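Dihydrofolate reductase (Moritella profunda, PDB 3IA4) probably reduces 7,8-dihydrofolate to tetrahydrofolate with NADPH, supplying folate metabolism for glycine, purine and DNA precursor synthesis. Local coordinates at residues R53-R65 with G73-A87. Sequence-based numbering, arbitrary orientation.
With NDP (NADPH dihydro-nicotinamide-adenine-dinucleotide phosphate), chain E.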
# COMPACT_ATOMS: atom_id res chain seq x y z
N ARG A 53 12.99 -6.66 3.23
CA ARG A 53 13.43 -7.63 2.24
C ARG A 53 12.60 -7.41 1.00
O ARG A 53 11.51 -6.83 1.07
CB ARG A 53 13.15 -9.04 2.75
CG ARG A 53 11.66 -9.24 3.18
CD ARG A 53 11.26 -10.73 3.22
NE ARG A 53 9.89 -10.88 3.75
CZ ARG A 53 9.16 -11.98 3.63
NH1 ARG A 53 9.64 -13.06 3.02
NH2 ARG A 53 7.95 -12.01 4.16
N PRO A 54 13.03 -7.96 -0.13
CA PRO A 54 12.12 -8.09 -1.27
C PRO A 54 11.02 -9.11 -0.92
O PRO A 54 11.25 -10.15 -0.27
CB PRO A 54 13.02 -8.68 -2.38
CG PRO A 54 14.39 -8.54 -1.88
CD PRO A 54 14.33 -8.57 -0.40
N LEU A 55 9.78 -8.81 -1.33
CA LEU A 55 8.70 -9.75 -1.13
C LEU A 55 8.64 -10.78 -2.29
O LEU A 55 8.62 -10.42 -3.50
CB LEU A 55 7.36 -9.01 -1.02
CG LEU A 55 7.31 -8.17 0.28
CD1 LEU A 55 6.02 -7.32 0.29
CD2 LEU A 55 7.36 -9.11 1.47
N PRO A 56 8.55 -12.06 -1.95
CA PRO A 56 8.45 -13.04 -3.07
C PRO A 56 7.18 -12.98 -3.89
O PRO A 56 6.11 -12.53 -3.43
CB PRO A 56 8.60 -14.43 -2.36
CG PRO A 56 9.11 -14.10 -0.96
CD PRO A 56 8.67 -12.68 -0.62
N GLY A 57 7.22 -13.44 -5.15
CA GLY A 57 6.01 -13.64 -5.93
C GLY A 57 5.51 -12.34 -6.56
O GLY A 57 4.42 -12.31 -7.13
N ARG A 58 6.32 -11.30 -6.39
CA ARG A 58 6.02 -9.95 -6.86
C ARG A 58 7.24 -9.28 -7.43
O ARG A 58 8.30 -9.38 -6.86
CB ARG A 58 5.46 -9.12 -5.68
CG ARG A 58 4.00 -9.48 -5.33
CD ARG A 58 3.65 -9.29 -3.87
NE ARG A 58 4.30 -10.33 -3.09
CZ ARG A 58 4.06 -10.57 -1.80
NH1 ARG A 58 3.18 -9.82 -1.07
NH2 ARG A 58 4.75 -11.53 -1.21
N LEU A 59 7.08 -8.50 -8.54
CA LEU A 59 8.14 -7.61 -9.01
C LEU A 59 8.20 -6.44 -8.03
O LEU A 59 7.21 -5.72 -7.93
CB LEU A 59 7.81 -7.08 -10.42
CG LEU A 59 8.76 -6.01 -10.97
CD1 LEU A 59 10.23 -6.44 -10.88
CD2 LEU A 59 8.35 -5.55 -12.44
N ASN A 60 9.31 -6.30 -7.30
CA ASN A 60 9.39 -5.22 -6.30
C ASN A 60 10.04 -4.00 -6.97
O ASN A 60 11.20 -4.06 -7.32
CB ASN A 60 10.26 -5.62 -5.07
CG ASN A 60 9.58 -6.62 -4.13
OD1 ASN A 60 9.62 -6.45 -2.92
ND2 ASN A 60 9.02 -7.71 -4.67
N ILE A 61 9.33 -2.86 -7.07
CA ILE A 61 9.88 -1.65 -7.70
C ILE A 61 10.00 -0.63 -6.58
O ILE A 61 9.01 -0.41 -5.89
CB ILE A 61 8.93 -1.16 -8.82
CG1 ILE A 61 8.80 -2.23 -9.90
CG2 ILE A 61 9.37 0.23 -9.39
CD1 ILE A 61 7.65 -1.99 -10.88
N VAL A 62 11.19 -0.04 -6.40
CA VAL A 62 11.39 0.87 -5.26
C VAL A 62 11.78 2.24 -5.80
O VAL A 62 12.70 2.35 -6.61
CB VAL A 62 12.44 0.35 -4.31
CG1 VAL A 62 12.71 1.37 -3.16
CG2 VAL A 62 11.98 -0.96 -3.75
N LEU A 63 11.09 3.31 -5.34
CA LEU A 63 11.44 4.65 -5.78
C LEU A 63 12.54 5.29 -4.95
O LEU A 63 12.42 5.43 -3.71
CB LEU A 63 10.16 5.53 -5.69
CG LEU A 63 9.26 5.17 -6.89
CD1 LEU A 63 7.79 5.21 -6.54
CD2 LEU A 63 9.58 6.14 -8.03
N SER A 64 13.63 5.70 -5.59
CA SER A 64 14.58 6.55 -4.89
C SER A 64 15.33 7.45 -5.87
O SER A 64 15.58 7.02 -7.00
CB SER A 64 15.61 5.70 -4.14
OG SER A 64 16.69 6.50 -3.65
N ARG A 65 15.71 8.66 -5.45
CA ARG A 65 16.56 9.52 -6.28
C ARG A 65 18.03 9.36 -5.91
O ARG A 65 18.87 10.05 -6.45
CB ARG A 65 16.15 11.00 -6.22
CG ARG A 65 14.73 11.20 -6.74
CD ARG A 65 14.32 12.67 -6.74
NE ARG A 65 12.91 12.71 -6.41
CZ ARG A 65 12.15 13.78 -6.48
NH1 ARG A 65 12.68 14.91 -6.89
NH2 ARG A 65 10.84 13.70 -6.19
N GLY A 73 17.66 -7.64 -5.34
CA GLY A 73 16.35 -8.24 -5.55
C GLY A 73 15.17 -7.29 -5.76
O GLY A 73 13.98 -7.71 -5.73
N VAL A 74 15.47 -6.01 -5.91
CA VAL A 74 14.46 -5.02 -6.27
C VAL A 74 14.95 -4.16 -7.44
O VAL A 74 16.16 -4.01 -7.67
CB VAL A 74 14.10 -4.11 -5.11
CG1 VAL A 74 13.77 -4.91 -3.85
CG2 VAL A 74 15.23 -3.09 -4.86
N THR A 75 14.00 -3.60 -8.17
CA THR A 75 14.31 -2.69 -9.24
C THR A 75 14.13 -1.27 -8.73
O THR A 75 13.01 -0.91 -8.35
CB THR A 75 13.34 -2.95 -10.40
OG1 THR A 75 13.57 -4.31 -10.85
CG2 THR A 75 13.54 -1.91 -11.53
N VAL A 76 15.21 -0.49 -8.71
CA VAL A 76 15.12 0.91 -8.23
C VAL A 76 14.93 1.81 -9.40
O VAL A 76 15.66 1.73 -10.41
CB VAL A 76 16.40 1.32 -7.45
CG1 VAL A 76 16.39 2.82 -7.13
CG2 VAL A 76 16.47 0.46 -6.16
N VAL A 77 13.94 2.70 -9.30
CA VAL A 77 13.67 3.68 -10.38
C VAL A 77 13.65 5.07 -9.80
O VAL A 77 13.32 5.25 -8.60
CB VAL A 77 12.35 3.40 -11.07
CG1 VAL A 77 12.39 2.06 -11.87
CG2 VAL A 77 11.23 3.35 -10.03
N ALA A 78 13.98 6.08 -10.61
CA ALA A 78 14.14 7.41 -10.06
C ALA A 78 12.96 8.33 -10.30
O ALA A 78 12.96 9.50 -9.86
CB ALA A 78 15.45 8.07 -10.62
N THR A 79 11.95 7.83 -11.00
CA THR A 79 10.74 8.62 -11.28
C THR A 79 9.54 7.67 -11.32
O THR A 79 9.68 6.45 -11.60
CB THR A 79 10.77 9.37 -12.64
OG1 THR A 79 10.78 8.43 -13.72
CG2 THR A 79 11.98 10.28 -12.78
N LEU A 80 8.35 8.25 -11.14
CA LEU A 80 7.13 7.48 -11.24
C LEU A 80 6.93 6.92 -12.65
O LEU A 80 6.46 5.79 -12.81
CB LEU A 80 5.92 8.37 -10.91
CG LEU A 80 5.35 8.42 -9.48
CD1 LEU A 80 6.12 7.58 -8.56
CD2 LEU A 80 5.20 9.85 -8.91
N GLU A 81 7.22 7.73 -13.66
CA GLU A 81 7.12 7.26 -15.02
C GLU A 81 7.95 6.03 -15.22
O GLU A 81 7.56 5.13 -15.90
CB GLU A 81 7.55 8.36 -16.02
CG GLU A 81 6.53 9.49 -16.20
CD GLU A 81 5.84 9.93 -14.89
OE1 GLU A 81 5.76 9.12 -13.93
OE2 GLU A 81 5.34 11.09 -14.83
N ASP A 82 9.14 6.00 -14.64
CA ASP A 82 10.01 4.85 -14.85
C ASP A 82 9.47 3.63 -14.12
O ASP A 82 9.69 2.48 -14.55
CB ASP A 82 11.43 5.15 -14.40
CG ASP A 82 12.14 6.13 -15.32
OD1 ASP A 82 11.76 6.22 -16.51
OD2 ASP A 82 13.07 6.83 -14.85
N ALA A 83 8.80 3.87 -12.99
CA ALA A 83 8.15 2.79 -12.27
C ALA A 83 7.11 2.12 -13.17
O ALA A 83 7.07 0.88 -13.30
CB ALA A 83 7.52 3.29 -10.90
N VAL A 84 6.31 2.96 -13.84
CA VAL A 84 5.27 2.47 -14.75
C VAL A 84 5.85 1.67 -15.94
O VAL A 84 5.30 0.63 -16.31
CB VAL A 84 4.41 3.62 -15.25
CG1 VAL A 84 3.46 3.15 -16.37
CG2 VAL A 84 3.58 4.17 -14.07
N VAL A 85 6.97 2.15 -16.49
CA VAL A 85 7.71 1.40 -17.52
C VAL A 85 8.20 0.02 -17.04
O VAL A 85 8.08 -0.98 -17.76
CB VAL A 85 8.89 2.22 -18.12
CG1 VAL A 85 9.66 1.37 -19.08
CG2 VAL A 85 8.36 3.47 -18.80
N ALA A 86 8.74 -0.05 -15.83
CA ALA A 86 9.23 -1.33 -15.26
C ALA A 86 8.08 -2.34 -15.06
O ALA A 86 8.23 -3.58 -15.25
CB ALA A 86 9.91 -1.05 -13.93
N ALA A 87 6.94 -1.83 -14.64
CA ALA A 87 5.70 -2.61 -14.46
C ALA A 87 5.16 -3.29 -15.75
O ALA A 87 4.41 -4.27 -15.70
CB ALA A 87 4.61 -1.73 -13.82
PA NDP E . 7.81 6.38 1.44
O1A NDP E . 6.75 6.97 0.56
O2A NDP E . 7.83 4.91 1.76
O5B NDP E . 9.32 6.74 0.91
C5B NDP E . 9.60 8.10 0.51
C4B NDP E . 10.97 8.06 -0.15
O4B NDP E . 10.75 7.59 -1.49
C3B NDP E . 11.50 9.49 -0.41
O3B NDP E . 12.16 9.98 0.76
C2B NDP E . 12.40 9.33 -1.62
O2B NDP E . 13.55 8.53 -1.31
C1B NDP E . 11.53 8.39 -2.43
N9A NDP E . 10.62 9.09 -3.37
C8A NDP E . 9.41 9.57 -3.08
N7A NDP E . 8.80 10.06 -4.18
C5A NDP E . 9.66 9.85 -5.22
C6A NDP E . 9.66 10.08 -6.67
N6A NDP E . 8.62 10.69 -7.33
N1A NDP E . 10.79 9.66 -7.34
C2A NDP E . 11.83 9.04 -6.78
N3A NDP E . 11.88 8.81 -5.47
C4A NDP E . 10.83 9.19 -4.67
O3 NDP E . 7.93 7.19 2.83
PN NDP E . 6.91 7.77 3.94
O1N NDP E . 6.00 8.74 3.29
O2N NDP E . 7.72 8.20 5.11
O5D NDP E . 6.00 6.52 4.29
C5D NDP E . 6.53 5.49 5.11
C4D NDP E . 5.59 5.23 6.28
O4D NDP E . 4.35 4.59 5.78
C3D NDP E . 6.15 4.28 7.34
O3D NDP E . 5.68 4.70 8.63
C2D NDP E . 5.49 2.93 7.02
O2D NDP E . 5.39 2.04 8.15
C1D NDP E . 4.14 3.40 6.57
N1N NDP E . 3.41 2.49 5.69
C2N NDP E . 2.18 2.13 6.05
C3N NDP E . 1.42 1.37 5.20
C7N NDP E . 0.05 0.97 5.64
O7N NDP E . -0.68 0.42 4.84
N7N NDP E . -0.43 1.30 6.85
C4N NDP E . 1.88 0.86 3.84
C5N NDP E . 3.21 1.40 3.57
C6N NDP E . 3.92 2.13 4.49
P2B NDP E . 15.05 9.09 -1.60
O1X NDP E . 15.86 7.88 -1.48
O2X NDP E . 14.93 9.75 -2.93
O3X NDP E . 15.26 10.16 -0.57
O HOH W 1 11.57 -8.07 -7.38
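Ile61, Leu63 and Val77 meet on the face of the sheet that helix 80-87 covers. Ile61 CG2 lies 3.7 Å from Val77 CG2, a methyl that also touches Leu63 CD2. Ile61 CG2 also reaches Ala83 CB, while CD1 runs on to Ala86 and Ala87. Leu63 and Leu80 cross at about a right angle, with their CD1 methyls 3.5 Å apart. On the reverse face Val62 CG2 packs obliquely against Val74.

Strands 60-63 and 75-77 are parallel neighbours, joined by an alternating ladder. Thr75 N donates to Asn60 O, Val62 N to Thr75 O at 2.8 Å, Val77 N to Val62 O, and Ser64 N to Val77 O.

At the start of the ladder, Asn60 CB packs on Val74 CG1 (3.8 Å). Its amide holds the preceding turn: OD1 accepts from Leu55 N at 2.9 Å, and ND2 donates to both Leu55 O and Arg58 O. With an alanine in place of Asn60, Leu55 N and both carbonyls would probably lose these partners, freeing the type II turn Leu55 to Arg58 to shift. A water bridges Asn60 N and Gly73 O. On this side Arg53 and Arg58 hydrogen-bond methotrexate.

At the other end lies the adenosine part of the NADPH site. Its 2'-phosphate distinguishes NADPH from NADH. Chi1 of 169° sets Ser64 OG on the carbonyl-carbon side, where it meets this phosphate. Ser64 OG donates to NDP O1X at 2.7 Å. Arg65 N donates to NDP O2X, almost straight at 174°. The Arg65 guanidinium lies obliquely by the adenine, which Leu63 and Leu80 also touch.

Thr79 N-caps helix 80-87 through OG1 and Asp82 N. Strand 75-77 is one of the two edge strands of the eight-stranded mixed sheet; strand 41-44 flanks 60-63 on its other side, and helix 45-51 packs on Val62 and Val74 through Phe48.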